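Local coordinates for putative metal-dependent hydrolase (Parabacteroides distasonis ATCC 8503, PDB 3KL7), which is probably a hydrolase of the metallo-beta-lactamase superfamily that works through two zinc ions, at residues H37-L42 and D52-Y57; V157-D162 and I177-V182; I204-H209 and D228-E233. One frame throughout, in Å; residues are numbered along the deposited sequence.

How the interactions relate
The three contacts sit in the two sheets of a metallo-beta-lactamase-type fold. Interaction 1 belongs to one sheet, and interactions 2 and 3 to the other. Strands 177-181 and 204-208 are neighbours there, joined by Ala178 O to Tyr206 N and Leu180 O to Tyr208 N. Interaction 2 is fully buried: backbone bonds and apolar side chains, ending in a zinc ligand. Interaction 1 is also largely buried, but its side chains reach second-shell groups of the zinc site. Interaction 3 is only partly buried, and arginines hold its outer side. Leu40 packs on Phe179 between the sheets. Asp162 of interaction 2 and His209 of interaction 3 bind the same zinc, and the backbone of His37 probably bonds to His209.

Interaction 1: residues H37-L42 and D52-Y57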
ATOM      1  N   HIS A  37       9.470   2.979  -3.719  1.00 13.99           N
ATOM      2  CA  HIS A  37       8.284   3.645  -4.246  1.00 13.23           C
ATOM      3  C   HIS A  37       6.987   3.108  -3.498  1.00 12.86           C
ATOM      4  O   HIS A  37       6.880   3.259  -2.289  1.00 12.73           O
ATOM      5  CB  HIS A  37       8.230   3.407  -5.783  1.00 12.86           C
ATOM      6  CG  HIS A  37       7.508   4.477  -6.547  1.00 11.50           C
ATOM      7  ND1 HIS A  37       7.844   5.806  -6.461  1.00  9.44           N
ATOM      8  CD2 HIS A  37       6.480   4.405  -7.433  1.00 11.16           C
ATOM      9  CE1 HIS A  37       7.044   6.512  -7.244  1.00  9.66           C
ATOM     10  NE2 HIS A  37       6.208   5.685  -7.845  1.00  8.56           N
ATOM     11  N   GLY A  38       6.037   2.502  -4.220  1.00 12.77           N
ATOM     12  CA  GLY A  38       4.824   1.913  -3.578  1.00 12.53           C
ATOM     13  C   GLY A  38       4.891   0.382  -3.463  1.00 12.95           C
ATOM     14  O   GLY A  38       3.906  -0.267  -3.148  1.00 12.82           O
ATOM     15  N   SER A  39       6.076  -0.183  -3.722  1.00 13.16           N
ATOM     16  CA  SER A  39       6.253  -1.622  -3.806  1.00 13.30           C
ATOM     17  C   SER A  39       6.725  -2.202  -2.480  1.00 13.59           C
ATOM     18  O   SER A  39       7.765  -1.787  -1.928  1.00 13.12           O
ATOM     19  CB  SER A  39       7.260  -1.973  -4.927  1.00 13.06           C
ATOM     20  OG  SER A  39       6.758  -1.581  -6.185  1.00 12.16           O
ATOM     21  N   LEU A  40       5.960  -3.168  -1.979  1.00 14.05           N
ATOM     22  CA  LEU A  40       6.219  -3.781  -0.676  1.00 14.62           C
ATOM     23  C   LEU A  40       6.056  -5.297  -0.769  1.00 14.95           C
ATOM     24  O   LEU A  40       5.229  -5.791  -1.526  1.00 15.36           O
ATOM     25  CB  LEU A  40       5.222  -3.235   0.382  1.00 14.17           C
ATOM     26  CG  LEU A  40       5.075  -1.712   0.524  1.00 13.60           C
ATOM     27  CD1 LEU A  40       3.902  -1.360   1.483  1.00  9.42           C
ATOM     28  CD2 LEU A  40       6.396  -1.070   1.018  1.00 12.03           C
HETATM   29  N   MSE A  41       6.854  -6.031  -0.005  1.00 15.69           N
HETATM   30  CA  MSE A  41       6.596  -7.465   0.202  1.00 15.56           C
HETATM   31  C   MSE A  41       6.204  -7.640   1.641  1.00 16.73           C
HETATM   32  O   MSE A  41       6.860  -7.104   2.529  1.00 17.61           O
HETATM   33  CB  MSE A  41       7.832  -8.304  -0.110  1.00 14.69           C
HETATM   34  CG  MSE A  41       7.643  -9.787   0.131  1.00 13.19           C
HETATM   35 SE   MSE A  41       9.154 -10.841  -0.383  0.75  7.39          SE
HETATM   36  CE  MSE A  41      10.532  -9.870   0.552  1.00  8.31           C
ATOM     37  N   LEU A  42       5.131  -8.378   1.877  1.00 17.58           N
ATOM     38  CA  LEU A  42       4.669  -8.668   3.238  1.00 18.12           C
ATOM     39  C   LEU A  42       4.788 -10.142   3.485  1.00 18.16           C
ATOM     40  O   LEU A  42       4.346 -10.935   2.685  1.00 19.53           O
ATOM     41  CB  LEU A  42       3.206  -8.240   3.409  1.00 18.15           C
ATOM     42  CG  LEU A  42       2.920  -6.777   3.742  1.00 18.99           C
ATOM     43  CD1 LEU A  42       3.287  -5.895   2.614  1.00 18.55           C
ATOM     44  CD2 LEU A  42       1.443  -6.617   4.094  1.00 17.56           C
ATOM     45  N   ASP A  52       1.920  -4.165  -5.503  1.00 15.87           N
ATOM     46  CA  ASP A  52       2.371  -3.328  -6.639  1.00 15.64           C
ATOM     47  C   ASP A  52       3.822  -3.649  -7.051  1.00 15.70           C
ATOM     48  O   ASP A  52       4.672  -2.749  -7.126  1.00 15.21           O
ATOM     49  CB  ASP A  52       2.244  -1.833  -6.298  1.00 15.54           C
ATOM     50  CG  ASP A  52       0.761  -1.377  -6.065  1.00 17.25           C
ATOM     51  OD1 ASP A  52      -0.182  -2.123  -6.429  1.00 18.40           O
ATOM     52  OD2 ASP A  52       0.556  -0.247  -5.518  1.00 17.08           O
ATOM     53  N   PRO A  53       4.113  -4.936  -7.332  1.00 15.84           N
ATOM     54  CA  PRO A  53       5.478  -5.316  -7.691  1.00 15.72           C
ATOM     55  C   PRO A  53       5.871  -4.775  -9.057  1.00 16.06           C
ATOM     56  O   PRO A  53       5.111  -4.941 -10.042  1.00 15.95           O
ATOM     57  CB  PRO A  53       5.415  -6.831  -7.720  1.00 15.81           C
ATOM     58  CG  PRO A  53       3.996  -7.125  -8.145  1.00 15.59           C
ATOM     59  CD  PRO A  53       3.177  -6.064  -7.459  1.00 15.64           C
ATOM     60  N   VAL A  54       7.051  -4.146  -9.124  1.00 16.19           N
ATOM     61  CA  VAL A  54       7.500  -3.447 -10.325  1.00 16.29           C
ATOM     62  C   VAL A  54       8.988  -3.781 -10.600  1.00 16.87           C
ATOM     63  O   VAL A  54       9.865  -3.501  -9.778  1.00 16.79           O
ATOM     64  CB  VAL A  54       7.313  -1.918 -10.158  1.00 16.40           C
ATOM     65  CG1 VAL A  54       8.033  -1.144 -11.290  1.00 16.41           C
ATOM     66  CG2 VAL A  54       5.833  -1.562 -10.108  1.00 15.06           C
ATOM     67  N   SER A  55       9.253  -4.375 -11.761  1.00 17.49           N
ATOM     68  CA  SER A  55      10.580  -4.944 -12.069  1.00 18.04           C
ATOM     69  C   SER A  55      11.720  -3.929 -12.120  1.00 18.30           C
ATOM     70  O   SER A  55      12.875  -4.287 -11.968  1.00 18.33           O
ATOM     71  CB  SER A  55      10.524  -5.735 -13.386  1.00 18.13           C
ATOM     72  OG  SER A  55      10.061  -4.940 -14.433  1.00 17.62           O
ATOM     73  N   GLU A  56      11.389  -2.670 -12.329  1.00 19.12           N
ATOM     74  CA  GLU A  56      12.388  -1.618 -12.353  1.00 19.91           C
ATOM     75  C   GLU A  56      13.065  -1.442 -10.972  1.00 19.12           C
ATOM     76  O   GLU A  56      14.188  -0.960 -10.893  1.00 18.07           O
ATOM     77  CB  GLU A  56      11.740  -0.308 -12.778  1.00 20.98           C
ATOM     78  CG  GLU A  56      12.718   0.761 -13.239  1.00 24.55           C
ATOM     79  CD  GLU A  56      12.196   2.184 -12.963  1.00 28.52           C
ATOM     80  OE1 GLU A  56      10.953   2.344 -12.740  1.00 31.73           O
ATOM     81  OE2 GLU A  56      13.026   3.137 -12.955  1.00 30.94           O
ATOM     82  N   TYR A  57      12.365  -1.844  -9.895  1.00 18.65           N
ATOM     83  CA  TYR A  57      12.871  -1.655  -8.520  1.00 18.35           C
ATOM     84  C   TYR A  57      13.531  -2.894  -7.928  1.00 18.34           C
ATOM     85  O   TYR A  57      14.212  -2.799  -6.922  1.00 18.68           O
ATOM     86  CB  TYR A  57      11.743  -1.182  -7.579  1.00 18.18           C
ATOM     87  CG  TYR A  57      10.938  -0.013  -8.123  1.00 18.43           C
ATOM     88  CD1 TYR A  57      11.565   1.072  -8.716  1.00 18.44           C
ATOM     89  CD2 TYR A  57       9.552   0.004  -8.034  1.00 19.37           C
ATOM     90  CE1 TYR A  57      10.838   2.133  -9.212  1.00 19.51           C
ATOM     91  CE2 TYR A  57       8.803   1.087  -8.536  1.00 18.85           C
ATOM     92  CZ  TYR A  57       9.452   2.130  -9.117  1.00 19.26           C
ATOM     93  OH  TYR A  57       8.735   3.191  -9.620  1.00 20.28           O
TER
HETATM   94  O   HOH W   1       1.332   0.578  -2.977  1.00 10.08           O
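The Tyr57 hydroxyl lies over one face of the His37 imidazole, with OH 3.4 Å from CD2 of His37. The contact belongs to the metallo-beta-lactamase fold: strand 39-44 pairs with strand 47-51, and the loop after that hairpin returns past the strand's start. The Tyr57 ring in turn has the hydroxyl of Ser39 at its edge, near the ring plane, where Ser39 OG is 3.7 Å from Tyr57 CD2. CB of His37 approaches the same ring obliquely, 3.6 Å from CE2 of Tyr57. The two rings meet obliquely, planes 47° apart. The His37 side chain is swung to the side opposite its backbone N (chi1 -153°), which turns one imidazole face to the Tyr57 hydroxyl. Both ring nitrogens are engaged: NE2 with Asp77, a zinc ligand, and ND1 with the terminal carboxylate of Gln235. These two bonds fix the ring's rotation. His37 is thus a second-shell residue and probably orients Asp77. Asp52 has a similar place, since its OD2 bonds to His78, another zinc ligand, and to Thr72. A water bridges the segments here, donating to Asp52 OD2 at 2.8 Å and to Gly38 O at 2.7 Å. Deeper in the loop, Tyr57 N bonds back to Val54 O and closes the turn that brings the Tyr57 hydroxyl to the imidazole face. One direct hydrogen bond joins the segments: Ser39 OG donates to Asp52 O over 2.6 Å, tilted 29° from the carbonyl plane.

Interaction 2: residues V157-D162 and I177-V182; sequences VYIAGD and IAFLPV. With ZN (zinc ion), chain C; ZN (zinc ion), chain D.
Two neighbouring parallel strands of the second sheet of the metallo-beta-lactamase fold meet here, 157-159 against 177-181, and the first leads into the dinuclear zinc site. Tyr158 bonds to strand 177-181 through both its N and its O: N donates to Ile177 O (2.7 Å), and O accepts from Phe179 N (2.8 Å). Ala160 N then bonds to Phe179 O at 3.1 Å. On one face of the sheet, Val157 CG1 meets the edge of the Phe179 ring, 3.8 Å from CE1, and Ile159 lies beside that ring. The phenyl also stacks on Tyr206 of the next strand. On the other face, the Tyr158 and Leu180 side chains cross at about a right angle, and Tyr158 CE2 is 3.9 Å from Leu180 CD2. Ala160 CB touches Leu180 CD2 and Pro181 CD. Past the last strand bond the chain turns through Gly161, whose N bonds to Tyr208 OH. The carboxylate of Asp162 then uses one oxygen for both metals: OD2 is 2.3 Å from one zinc and 2.1 Å from the other. A single water also bridges the pair, as in dinuclear hydrolases of this superfamily. The pairing ends just before Asp162 and may fix where that ligand stands, consistent with a metal-bound water serving hydrolysis.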
ATOM      1  N   VAL A 157      -3.089  -3.061   8.539  1.00 14.71           N
ATOM      2  CA  VAL A 157      -2.085  -2.344   7.741  1.00 14.61           C
ATOM      3  C   VAL A 157      -2.813  -1.673   6.603  1.00 15.14           C
ATOM      4  O   VAL A 157      -3.443  -2.345   5.789  1.00 16.02           O
ATOM      5  CB  VAL A 157      -1.033  -3.318   7.160  1.00 14.24           C
ATOM      6  CG1 VAL A 157       0.025  -2.567   6.338  1.00 13.27           C
ATOM      7  CG2 VAL A 157      -0.390  -4.132   8.274  1.00 14.34           C
ATOM      8  N   TYR A 158      -2.752  -0.346   6.560  1.00 15.15           N
ATOM      9  CA  TYR A 158      -3.410   0.442   5.499  1.00 14.96           C
ATOM     10  C   TYR A 158      -2.387   0.818   4.449  1.00 14.48           C
ATOM     11  O   TYR A 158      -1.425   1.516   4.741  1.00 14.30           O
ATOM     12  CB  TYR A 158      -4.052   1.692   6.102  1.00 15.37           C
ATOM     13  CG  TYR A 158      -4.557   2.716   5.094  1.00 16.37           C
ATOM     14  CD1 TYR A 158      -5.225   2.327   3.955  1.00 16.50           C
ATOM     15  CD2 TYR A 158      -4.385   4.069   5.317  1.00 17.10           C
ATOM     16  CE1 TYR A 158      -5.705   3.274   3.033  1.00 17.61           C
ATOM     17  CE2 TYR A 158      -4.851   5.027   4.393  1.00 18.41           C
ATOM     18  CZ  TYR A 158      -5.506   4.615   3.258  1.00 17.82           C
ATOM     19  OH  TYR A 158      -5.970   5.557   2.347  1.00 19.36           O
ATOM     20  N   ILE A 159      -2.568   0.312   3.237  1.00 14.25           N
ATOM     21  CA  ILE A 159      -1.741   0.718   2.101  1.00 14.49           C
ATOM     22  C   ILE A 159      -2.593   1.642   1.191  1.00 15.14           C
ATOM     23  O   ILE A 159      -3.505   1.191   0.519  1.00 14.78           O
ATOM     24  CB  ILE A 159      -1.225  -0.514   1.314  1.00 15.32           C
ATOM     25  CG1 ILE A 159      -0.348  -1.410   2.259  1.00 14.79           C
ATOM     26  CG2 ILE A 159      -0.431  -0.057   0.036  1.00 12.29           C
ATOM     27  CD1 ILE A 159      -0.160  -2.787   1.783  1.00 15.46           C
ATOM     28  N   ALA A 160      -2.292   2.943   1.204  1.00 15.48           N
ATOM     29  CA  ALA A 160      -3.176   3.923   0.566  1.00 16.07           C
ATOM     30  C   ALA A 160      -3.153   3.858  -0.955  1.00 16.02           C
ATOM     31  O   ALA A 160      -4.112   4.223  -1.593  1.00 16.18           O
ATOM     32  CB  ALA A 160      -2.853   5.333   1.043  1.00 15.99           C
ATOM     33  N   GLY A 161      -2.074   3.376  -1.531  1.00 16.24           N
ATOM     34  CA  GLY A 161      -1.906   3.509  -2.988  1.00 16.63           C
ATOM     35  C   GLY A 161      -1.660   4.985  -3.336  1.00 16.93           C
ATOM     36  O   GLY A 161      -1.024   5.702  -2.554  1.00 17.32           O
ATOM     37  N   ASP A 162      -2.164   5.440  -4.491  1.00 16.56           N
ATOM     38  CA  ASP A 162      -1.969   6.844  -4.916  1.00 16.49           C
ATOM     39  C   ASP A 162      -3.228   7.687  -4.660  1.00 15.88           C
ATOM     40  O   ASP A 162      -4.262   7.466  -5.265  1.00 14.86           O
ATOM     41  CB  ASP A 162      -1.550   6.915  -6.395  1.00 16.71           C
ATOM     42  CG  ASP A 162      -0.082   6.505  -6.609  1.00 18.42           C
ATOM     43  OD1 ASP A 162       0.628   6.217  -5.591  1.00 19.85           O
ATOM     44  OD2 ASP A 162       0.367   6.486  -7.772  1.00 20.46           O
ATOM     45  N   ILE A 177      -0.659   0.227  11.184  1.00 15.90           N
ATOM     46  CA  ILE A 177       0.439   0.643  10.281  1.00 15.50           C
ATOM     47  C   ILE A 177      -0.131   1.235   9.003  1.00 15.22           C
ATOM     48  O   ILE A 177      -1.015   0.679   8.411  1.00 14.25           O
ATOM     49  CB  ILE A 177       1.346  -0.559   9.892  1.00 15.21           C
ATOM     50  CG1 ILE A 177       1.981  -1.194  11.138  1.00 15.24           C
ATOM     51  CG2 ILE A 177       2.459  -0.090   8.887  1.00 15.65           C
ATOM     52  CD1 ILE A 177       2.349  -2.678  10.982  1.00 14.77           C
ATOM     53  N   ALA A 178       0.385   2.375   8.587  1.00 16.08           N
ATOM     54  CA  ALA A 178      -0.120   3.017   7.395  1.00 16.60           C
ATOM     55  C   ALA A 178       0.982   3.427   6.487  1.00 17.05           C
ATOM     56  O   ALA A 178       2.013   3.901   6.922  1.00 18.32           O
ATOM     57  CB  ALA A 178      -1.011   4.242   7.761  1.00 16.11           C
ATOM     58  N   PHE A 179       0.750   3.240   5.207  1.00 17.45           N
ATOM     59  CA  PHE A 179       1.609   3.745   4.181  1.00 17.64           C
ATOM     60  C   PHE A 179       0.859   4.813   3.416  1.00 17.53           C
ATOM     61  O   PHE A 179      -0.160   4.533   2.802  1.00 18.01           O
ATOM     62  CB  PHE A 179       2.041   2.603   3.231  1.00 17.86           C
ATOM     63  CG  PHE A 179       2.881   1.537   3.910  1.00 17.76           C
ATOM     64  CD1 PHE A 179       2.279   0.547   4.679  1.00 18.52           C
ATOM     65  CD2 PHE A 179       4.250   1.545   3.797  1.00 16.52           C
ATOM     66  CE1 PHE A 179       3.039  -0.409   5.307  1.00 18.96           C
ATOM     67  CE2 PHE A 179       5.011   0.593   4.428  1.00 16.98           C
ATOM     68  CZ  PHE A 179       4.410  -0.382   5.185  1.00 18.62           C
ATOM     69  N   LEU A 180       1.369   6.042   3.469  1.00 17.42           N
ATOM     70  CA  LEU A 180       0.806   7.171   2.704  1.00 17.29           C
ATOM     71  C   LEU A 180       1.807   7.668   1.660  1.00 17.33           C
ATOM     72  O   LEU A 180       3.026   7.747   1.941  1.00 17.34           O
ATOM     73  CB  LEU A 180       0.453   8.322   3.647  1.00 16.68           C
ATOM     74  CG  LEU A 180      -0.620   7.979   4.663  1.00 16.59           C
ATOM     75  CD1 LEU A 180      -0.877   9.173   5.630  1.00 15.72           C
ATOM     76  CD2 LEU A 180      -1.910   7.543   3.937  1.00 14.86           C
ATOM     77  N   PRO A 181       1.306   8.007   0.443  1.00 17.45           N
ATOM     78  CA  PRO A 181       2.119   8.499  -0.687  1.00 17.40           C
ATOM     79  C   PRO A 181       2.386   9.987  -0.636  1.00 17.55           C
ATOM     80  O   PRO A 181       1.455  10.773  -0.490  1.00 17.77           O
ATOM     81  CB  PRO A 181       1.242   8.182  -1.899  1.00 17.28           C
ATOM     82  CG  PRO A 181      -0.119   8.280  -1.384  1.00 17.34           C
ATOM     83  CD  PRO A 181      -0.064   7.694   0.006  1.00 17.46           C
ATOM     84  N   VAL A 182       3.655  10.369  -0.794  1.00 17.21           N
ATOM     85  CA  VAL A 182       4.069  11.733  -0.596  1.00 16.34           C
ATOM     86  C   VAL A 182       5.013  12.195  -1.727  1.00 16.84           C
ATOM     87  O   VAL A 182       6.222  12.427  -1.502  1.00 17.35           O
ATOM     88  CB  VAL A 182       4.791  11.897   0.796  1.00 16.42           C
ATOM     89  CG1 VAL A 182       4.928  13.347   1.161  1.00 14.11           C
ATOM     90  CG2 VAL A 182       4.032  11.094   1.934  1.00 13.53           C
TER
HETATM   91 ZN    ZN C 302      -0.520   6.500  -9.889  1.00 32.06          ZN
HETATM   92 ZN    ZN D 303       2.263   6.013  -8.515  1.00 29.21          ZN
HETATM   93  O   HOH W   2       1.372   5.919 -10.383  1.00 37.88           O

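Interaction 3: residues I204-H209 and D228-E233; sequences ILYPYH and DVRIRE. With ZN (zinc ion), chain D.
Tyr206 and Arg230 make the most extensive side-chain contact between strand 204-208 and the edge segment 228-233, the two ends of a beta-alpha-beta crossover whose helix is 217-221. The pairing is parallel and short. Leu205 N donates to Asp228 O at 2.8 Å, and Arg230 N donates to Leu205 O at the same length. The tight part is built on Tyr206, which is buried and stacks on Phe179. Arg230 runs extended from CG to NE, and its aliphatic part crosses the Tyr206 side chain at a slant, with Arg230 CB 3.6 Å from Tyr206 CE1. Its guanidinium plane stands 80° from that ring. Ile204 CD1 sits over one guanidinium face, while Arg230 NH1 donates to Tyr206 OH at 3.1 Å. Phe22 of strand 19-23 also touches these three side chains. The phenol is shared with Asp20, which also forms a salt bridge with Arg232. In that second arginine the bend at chi2 (-66°) brings Arg232 CG to the ring edge and puts Tyr206 CE1 over one guanidinium face. On the face toward helix 217-221, Pro207 CD packs on Val229 CG1 at 3.9 Å and Pro207 CG meets Ile231 CD1 at 3.5 Å. Leu205 and Pro207 also touch Leu218 of the helix. The looser side holds the partly exposed Asp228, Ile231 and arginine ends. Beyond Arg230 N no direct backbone bond follows, and a water links the two chains: it donates to Pro207 O and Arg230 O and accepts from Arg232 N. Farther along, beyond the contact, His209 NE2 binds zinc. Within 228-233, Arg230 NE forms a salt bridge with Asp228 OD2 at 2.7 Å, meeting that oxygen from above the carboxylate plane.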
ATOM      1  N   ILE A 204       1.689   3.677  13.534  1.00 16.17           N
ATOM      2  CA  ILE A 204       2.959   3.727  12.814  1.00 16.21           C
ATOM      3  C   ILE A 204       2.721   4.203  11.408  1.00 15.93           C
ATOM      4  O   ILE A 204       1.812   3.731  10.754  1.00 16.04           O
ATOM      5  CB  ILE A 204       3.630   2.339  12.798  1.00 16.03           C
ATOM      6  CG1 ILE A 204       4.132   2.009  14.204  1.00 16.80           C
ATOM      7  CG2 ILE A 204       4.788   2.304  11.776  1.00 15.83           C
ATOM      8  CD1 ILE A 204       4.201   0.577  14.497  1.00 19.32           C
ATOM      9  N   LEU A 205       3.535   5.166  10.944  1.00 15.99           N
ATOM     10  CA  LEU A 205       3.349   5.738   9.600  1.00 15.39           C
ATOM     11  C   LEU A 205       4.615   5.633   8.796  1.00 15.91           C
ATOM     12  O   LEU A 205       5.632   6.203   9.164  1.00 16.19           O
ATOM     13  CB  LEU A 205       2.911   7.231   9.684  1.00 14.92           C
ATOM     14  CG  LEU A 205       2.834   8.013   8.313  1.00 13.79           C
ATOM     15  CD1 LEU A 205       1.714   7.490   7.469  1.00 13.38           C
ATOM     16  CD2 LEU A 205       2.665   9.533   8.516  1.00 11.90           C
ATOM     17  N   TYR A 206       4.547   4.907   7.685  1.00 16.21           N
ATOM     18  CA  TYR A 206       5.640   4.870   6.719  1.00 16.46           C
ATOM     19  C   TYR A 206       5.283   5.740   5.507  1.00 16.29           C
ATOM     20  O   TYR A 206       4.475   5.322   4.658  1.00 16.26           O
ATOM     21  CB  TYR A 206       5.872   3.437   6.197  1.00 16.73           C
ATOM     22  CG  TYR A 206       6.455   2.448   7.202  1.00 17.27           C
ATOM     23  CD1 TYR A 206       7.812   2.357   7.398  1.00 17.98           C
ATOM     24  CD2 TYR A 206       5.630   1.585   7.920  1.00 17.49           C
ATOM     25  CE1 TYR A 206       8.345   1.453   8.301  1.00 17.84           C
ATOM     26  CE2 TYR A 206       6.153   0.679   8.817  1.00 17.68           C
ATOM     27  CZ  TYR A 206       7.511   0.617   9.003  1.00 17.74           C
ATOM     28  OH  TYR A 206       8.041  -0.285   9.899  1.00 16.87           O
ATOM     29  N   PRO A 207       5.884   6.937   5.399  1.00 15.33           N
ATOM     30  CA  PRO A 207       5.750   7.590   4.121  1.00 15.41           C
ATOM     31  C   PRO A 207       6.332   6.717   3.008  1.00 15.52           C
ATOM     32  O   PRO A 207       7.428   6.164   3.159  1.00 14.80           O
ATOM     33  CB  PRO A 207       6.590   8.865   4.287  1.00 15.26           C
ATOM     34  CG  PRO A 207       7.403   8.646   5.462  1.00 15.33           C
ATOM     35  CD  PRO A 207       6.650   7.743   6.341  1.00 15.14           C
ATOM     36  N   TYR A 208       5.617   6.588   1.901  1.00 15.76           N
ATOM     37  CA  TYR A 208       6.156   5.868   0.775  1.00 15.19           C
ATOM     38  C   TYR A 208       5.794   6.538  -0.545  1.00 14.84           C
ATOM     39  O   TYR A 208       5.127   7.597  -0.563  1.00 15.16           O
ATOM     40  CB  TYR A 208       5.767   4.371   0.854  1.00 15.28           C
ATOM     41  CG  TYR A 208       4.411   3.937   0.271  1.00 15.90           C
ATOM     42  CD1 TYR A 208       3.326   4.820   0.172  1.00 17.82           C
ATOM     43  CD2 TYR A 208       4.218   2.631  -0.121  1.00 16.94           C
ATOM     44  CE1 TYR A 208       2.121   4.410  -0.343  1.00 17.31           C
ATOM     45  CE2 TYR A 208       3.015   2.203  -0.633  1.00 18.47           C
ATOM     46  CZ  TYR A 208       1.964   3.088  -0.748  1.00 18.97           C
ATOM     47  OH  TYR A 208       0.755   2.643  -1.272  1.00 19.00           O
ATOM     48  N   HIS A 209       6.275   5.978  -1.648  1.00 14.48           N
ATOM     49  CA  HIS A 209       5.990   6.548  -2.953  1.00 14.36           C
ATOM     50  C   HIS A 209       6.338   8.054  -2.900  1.00 13.94           C
ATOM     51  O   HIS A 209       5.574   8.893  -3.394  1.00 13.07           O
ATOM     52  CB  HIS A 209       4.470   6.328  -3.280  1.00 14.87           C
ATOM     53  CG  HIS A 209       4.079   6.610  -4.712  1.00 15.42           C
ATOM     54  ND1 HIS A 209       3.697   7.860  -5.149  1.00 16.50           N
ATOM     55  CD2 HIS A 209       3.951   5.786  -5.784  1.00 15.97           C
ATOM     56  CE1 HIS A 209       3.380   7.801  -6.437  1.00 15.86           C
ATOM     57  NE2 HIS A 209       3.527   6.557  -6.846  1.00 14.73           N
ATOM     58  N   ASP A 228       4.382   7.286  15.105  1.00 16.84           N
ATOM     59  CA  ASP A 228       5.776   6.960  14.805  1.00 16.62           C
ATOM     60  C   ASP A 228       5.983   7.017  13.288  1.00 16.48           C
ATOM     61  O   ASP A 228       5.601   6.112  12.564  1.00 17.14           O
ATOM     62  CB  ASP A 228       6.149   5.589  15.360  1.00 16.36           C
ATOM     63  CG  ASP A 228       7.618   5.201  15.065  1.00 17.18           C
ATOM     64  OD1 ASP A 228       8.442   6.106  14.701  1.00 15.89           O
ATOM     65  OD2 ASP A 228       7.947   3.986  15.196  1.00 16.13           O
ATOM     66  N   VAL A 229       6.565   8.106  12.824  1.00 16.19           N
ATOM     67  CA  VAL A 229       6.856   8.277  11.407  1.00 16.35           C
ATOM     68  C   VAL A 229       8.189   7.609  11.157  1.00 16.18           C
ATOM     69  O   VAL A 229       9.171   8.008  11.742  1.00 16.79           O
ATOM     70  CB  VAL A 229       6.943   9.788  11.029  1.00 16.08           C
ATOM     71  CG1 VAL A 229       7.162   9.962   9.541  1.00 16.05           C
ATOM     72  CG2 VAL A 229       5.670  10.535  11.492  1.00 15.66           C
ATOM     73  N   ARG A 230       8.207   6.568  10.311  1.00 15.91           N
ATOM     74  CA  ARG A 230       9.441   5.807  10.032  1.00 16.26           C
ATOM     75  C   ARG A 230       9.864   6.025   8.609  1.00 16.41           C
ATOM     76  O   ARG A 230       9.116   5.712   7.681  1.00 17.93           O
ATOM     77  CB  ARG A 230       9.221   4.314  10.262  1.00 15.90           C
ATOM     78  CG  ARG A 230       8.773   3.963  11.688  1.00 16.59           C
ATOM     79  CD  ARG A 230       8.593   2.471  11.869  1.00 14.77           C
ATOM     80  NE  ARG A 230       8.277   2.134  13.250  1.00 14.07           N
ATOM     81  CZ  ARG A 230       8.274   0.888  13.740  1.00 13.24           C
ATOM     82  NH1 ARG A 230       8.569  -0.148  12.957  1.00 12.53           N
ATOM     83  NH2 ARG A 230       7.980   0.678  15.014  1.00 12.89           N
ATOM     84  N   ILE A 231      11.052   6.567   8.423  1.00 16.08           N
ATOM     85  CA  ILE A 231      11.568   6.832   7.078  1.00 16.56           C
ATOM     86  C   ILE A 231      12.365   5.627   6.546  1.00 16.71           C
ATOM     87  O   ILE A 231      13.344   5.181   7.151  1.00 15.94           O
ATOM     88  CB  ILE A 231      12.469   8.108   7.044  1.00 16.65           C
ATOM     89  CG1 ILE A 231      11.735   9.286   7.672  1.00 17.58           C
ATOM     90  CG2 ILE A 231      12.870   8.454   5.615  1.00 14.59           C
ATOM     91  CD1 ILE A 231      10.405   9.548   7.064  1.00 17.73           C
ATOM     92  N   ARG A 232      11.916   5.112   5.411  1.00 17.39           N
ATOM     93  CA  ARG A 232      12.565   4.006   4.736  1.00 17.27           C
ATOM     94  C   ARG A 232      12.856   4.403   3.293  1.00 17.07           C
ATOM     95  O   ARG A 232      12.418   5.441   2.842  1.00 17.09           O
ATOM     96  CB  ARG A 232      11.665   2.777   4.791  1.00 17.05           C
ATOM     97  CG  ARG A 232      11.368   2.296   6.227  1.00 16.45           C
ATOM     98  CD  ARG A 232      12.616   1.772   6.928  1.00 15.92           C
ATOM     99  NE  ARG A 232      12.342   1.258   8.272  1.00 15.59           N
ATOM    100  CZ  ARG A 232      12.332   2.004   9.392  1.00 14.68           C
ATOM    101  NH1 ARG A 232      12.582   3.311   9.356  1.00 13.47           N
ATOM    102  NH2 ARG A 232      12.061   1.444  10.538  1.00 13.69           N
ATOM    103  N   GLU A 233      13.613   3.580   2.580  1.00 17.56           N
ATOM    104  CA  GLU A 233      13.990   3.911   1.202  1.00 17.67           C
ATOM    105  C   GLU A 233      12.852   3.575   0.251  1.00 17.26           C
ATOM    106  O   GLU A 233      12.911   2.590  -0.493  1.00 17.17           O
ATOM    107  CB  GLU A 233      15.281   3.194   0.793  1.00 17.97           C
ATOM    108  CG  GLU A 233      16.517   3.607   1.617  1.00 19.21           C
ATOM    109  CD  GLU A 233      16.768   5.119   1.602  1.00 20.66           C
ATOM    110  OE1 GLU A 233      17.323   5.627   0.597  1.00 21.65           O
ATOM    111  OE2 GLU A 233      16.416   5.792   2.602  1.00 20.39           O
TER
HETATM  112 ZN    ZN D 303       2.263   6.013  -8.515  1.00 29.21          ZN
HETATM  113  O   HOH W   3       9.161   5.226   5.070  1.00 13.14           O
HETATM  114  O   HOH W   2       1.372   5.919 -10.383  1.00 37.88           O